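Local coordinates for protein monoglyceride lipase (Saccharomyces cerevisiae, PDB 4ZWN) that hydrolyses monoacylglycerols to free fatty acids and glycerol, prefers monounsaturated substrates, and also takes part in breaking down fatty acid ethyl esters, at residues 139-144 against 167-172. The protein carries 2 engineered substitutions. Residues are numbered along the deposited sequence; the frame is centred on the assembly and turned at random.
Sequences FMWGHS and IGSGPL
Ser169 O accepts a nearly straight bond (168°) from Ser144 N at 2.9 Å; where His143 ND1 carries the hydrogen, it also leans weakly on Ser169 O at 3.0 Å. The same ND1 lies 2.9 Å from Ser169 OG, a hydrogen bond in which either atom could be the donor, with the hydroxyl at the imidazole edge. Both residues lie on the face that carries Trp141, and CG of His143 anti to its N (chi1 172°), likewise OG of Ser169, brings ND1 and OG together. A serine suits this place, being small and able to pair with the ring.

Strands 138-143 and 165-169 run parallel within an alpha/beta-hydrolase sheet, linked through helix 145-156 as a beta-alpha-beta unit. Ser169 N binds Gly142 O at 2.7 Å, continuing the ladder into the GXSXG nucleophile elbow. Ser144, probably the nucleophile, takes the elbow's strained backbone (positive phi, 50°); its carbonyl receives Leu172 N from above the carbonyl plane, while its OG bonds Asn275 and neighbours His302. Gly170 also has positive phi, readily adopted by glycine.

Further back, the broad, flat indole of Trp141 spans two neighbours, both met obliquely: Ile167 CG2 at CD1 of the five-membered ring (3.5 Å), Ser169 CB at CZ2 of the benzo ring. Replacing it with an alanine would probably strip part of their apolar cover and open a gap toward Phe305, which meets the indole edge-to-face. Met320 of helix 310-326 packs on both Trp141 and Ile167.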
ATOM      1  N   PHE A 139       1.109  12.886  -3.011  1.00 36.32           N
ATOM      2  CA  PHE A 139       1.964  11.934  -2.312  1.00 33.84           C
ATOM      3  C   PHE A 139       1.537  10.505  -2.621  1.00 33.09           C
ATOM      4  O   PHE A 139       0.387  10.259  -2.988  1.00 24.96           O
ATOM      5  CB  PHE A 139       1.930  12.185  -0.801  1.00 35.70           C
ATOM      6  CG  PHE A 139       2.519  13.508  -0.391  1.00 36.76           C
ATOM      7  CD1 PHE A 139       1.732  14.648  -0.338  1.00 38.93           C
ATOM      8  CD2 PHE A 139       3.857  13.609  -0.054  1.00 35.19           C
ATOM      9  CE1 PHE A 139       2.271  15.865   0.038  1.00 40.18           C
ATOM     10  CE2 PHE A 139       4.403  14.822   0.322  1.00 38.24           C
ATOM     11  CZ  PHE A 139       3.608  15.952   0.369  1.00 39.19           C
ATOM     12  N   MET A 140       2.466   9.565  -2.471  1.00 26.56           N
ATOM     13  CA  MET A 140       2.187   8.164  -2.761  1.00 28.69           C
ATOM     14  C   MET A 140       2.402   7.288  -1.527  1.00 28.30           C
ATOM     15  O   MET A 140       3.454   7.334  -0.891  1.00 33.70           O
ATOM     16  CB  MET A 140       3.057   7.675  -3.925  1.00 26.80           C
ATOM     17  CG  MET A 140       2.830   6.218  -4.309  1.00 26.08           C
ATOM     18  SD  MET A 140       3.722   5.732  -5.802  1.00 30.25           S
ATOM     19  CE  MET A 140       2.883   6.719  -7.037  1.00 30.67           C
ATOM     20  N   TRP A 141       1.390   6.490  -1.203  1.00 25.52           N
ATOM     21  CA  TRP A 141       1.397   5.627  -0.027  1.00 25.43           C
ATOM     22  C   TRP A 141       1.095   4.194  -0.438  1.00 29.28           C
ATOM     23  O   TRP A 141       0.279   3.959  -1.326  1.00 26.42           O
ATOM     24  CB  TRP A 141       0.370   6.121   0.995  1.00 24.97           C
ATOM     25  CG  TRP A 141       0.185   5.259   2.216  1.00 28.04           C
ATOM     26  CD1 TRP A 141       0.762   5.443   3.439  1.00 30.31           C
ATOM     27  CD2 TRP A 141      -0.660   4.106   2.342  1.00 27.20           C
ATOM     28  NE1 TRP A 141       0.340   4.471   4.314  1.00 28.23           N
ATOM     29  CE2 TRP A 141      -0.533   3.637   3.666  1.00 25.30           C
ATOM     30  CE3 TRP A 141      -1.506   3.420   1.462  1.00 33.32           C
ATOM     31  CZ2 TRP A 141      -1.220   2.516   4.133  1.00 27.16           C
ATOM     32  CZ3 TRP A 141      -2.188   2.304   1.928  1.00 30.03           C
ATOM     33  CH2 TRP A 141      -2.040   1.865   3.252  1.00 29.84           C
ATOM     34  N   GLY A 142       1.751   3.237   0.204  1.00 28.87           N
ATOM     35  CA  GLY A 142       1.520   1.839  -0.101  1.00 28.85           C
ATOM     36  C   GLY A 142       1.746   0.944   1.099  1.00 31.54           C
ATOM     37  O   GLY A 142       2.654   1.184   1.895  1.00 31.62           O
ATOM     38  N   HIS A 143       0.916  -0.086   1.236  1.00 27.24           N
ATOM     39  CA  HIS A 143       1.083  -1.048   2.318  1.00 29.39           C
ATOM     40  C   HIS A 143       1.465  -2.427   1.790  1.00 29.55           C
ATOM     41  O   HIS A 143       0.880  -2.914   0.824  1.00 29.25           O
ATOM     42  CB  HIS A 143      -0.191  -1.158   3.153  1.00 29.30           C
ATOM     43  CG  HIS A 143      -0.149  -2.271   4.153  1.00 30.58           C
ATOM     44  ND1 HIS A 143       0.691  -2.256   5.245  1.00 25.71           N
ATOM     45  CD2 HIS A 143      -0.822  -3.445   4.209  1.00 29.51           C
ATOM     46  CE1 HIS A 143       0.524  -3.367   5.941  1.00 30.72           C
ATOM     47  NE2 HIS A 143      -0.388  -4.106   5.332  1.00 39.16           N
ATOM     48  N   SER A 144       2.444  -3.047   2.443  1.00 30.45           N
ATOM     49  CA  SER A 144       2.916  -4.398   2.089  1.00 30.07           C
ATOM     50  C   SER A 144       3.199  -4.444   0.588  1.00 31.42           C
ATOM     51  O   SER A 144       4.105  -3.763   0.103  1.00 32.61           O
ATOM     52  CB  SER A 144       1.858  -5.431   2.484  1.00 25.89           C
ATOM     53  OG  SER A 144       2.406  -6.736   2.466  1.00 31.20           O
ATOM     54  N   ILE A 167       5.564   7.212   0.899  1.00 32.37           N
ATOM     55  CA  ILE A 167       5.333   6.606   2.202  1.00 26.09           C
ATOM     56  C   ILE A 167       5.138   5.103   2.067  1.00 27.26           C
ATOM     57  O   ILE A 167       4.280   4.644   1.312  1.00 33.33           O
ATOM     58  CB  ILE A 167       4.104   7.211   2.892  1.00 29.82           C
ATOM     59  CG1 ILE A 167       4.228   8.736   2.948  1.00 31.99           C
ATOM     60  CG2 ILE A 167       3.935   6.613   4.280  1.00 25.45           C
ATOM     61  CD1 ILE A 167       2.966   9.439   3.376  1.00 32.72           C
ATOM     62  N   GLY A 168       5.942   4.341   2.798  1.00 22.40           N
ATOM     63  CA  GLY A 168       5.816   2.896   2.803  1.00 23.06           C
ATOM     64  C   GLY A 168       5.287   2.378   4.128  1.00 26.11           C
ATOM     65  O   GLY A 168       5.762   2.771   5.193  1.00 27.84           O
ATOM     66  N   SER A 169       4.292   1.501   4.057  1.00 26.11           N
ATOM     67  CA  SER A 169       3.735   0.865   5.243  1.00 24.48           C
ATOM     68  C   SER A 169       4.093  -0.611   5.258  1.00 28.37           C
ATOM     69  O   SER A 169       3.487  -1.403   4.533  1.00 28.12           O
ATOM     70  CB  SER A 169       2.217   1.037   5.293  1.00 27.07           C
ATOM     71  OG  SER A 169       1.645   0.223   6.304  1.00 26.60           O
ATOM     72  N   GLY A 170       5.067  -0.968   6.094  1.00 29.92           N
ATOM     73  CA  GLY A 170       5.624  -2.311   6.124  1.00 30.27           C
ATOM     74  C   GLY A 170       5.768  -2.895   4.731  1.00 30.30           C
ATOM     75  O   GLY A 170       5.149  -3.913   4.421  1.00 31.02           O
ATOM     76  N   PRO A 171       6.570  -2.242   3.875  1.00 28.22           N
ATOM     77  CA  PRO A 171       6.625  -2.605   2.457  1.00 29.73           C
ATOM     78  C   PRO A 171       7.117  -4.029   2.236  1.00 33.33           C
ATOM     79  O   PRO A 171       8.000  -4.497   2.954  1.00 31.74           O
ATOM     80  CB  PRO A 171       7.612  -1.590   1.873  1.00 29.80           C
ATOM     81  CG  PRO A 171       8.470  -1.200   3.023  1.00 28.91           C
ATOM     82  CD  PRO A 171       7.563  -1.208   4.216  1.00 29.33           C
ATOM     83  N   LEU A 172       6.534  -4.711   1.255  1.00 33.41           N
ATOM     84  CA  LEU A 172       6.953  -6.062   0.918  1.00 30.02           C
ATOM     85  C   LEU A 172       8.298  -6.031   0.212  1.00 29.14           C
ATOM     86  O   LEU A 172       8.370  -5.847  -1.004  1.00 28.90           O
ATOM     87  CB  LEU A 172       5.913  -6.756   0.042  1.00 29.13           C
ATOM     88  CG  LEU A 172       6.279  -8.158  -0.454  1.00 30.30           C
ATOM     89  CD1 LEU A 172       6.486  -9.106   0.709  1.00 32.62           C
ATOM     90  CD2 LEU A 172       5.208  -8.686  -1.387  1.00 36.44           C
TER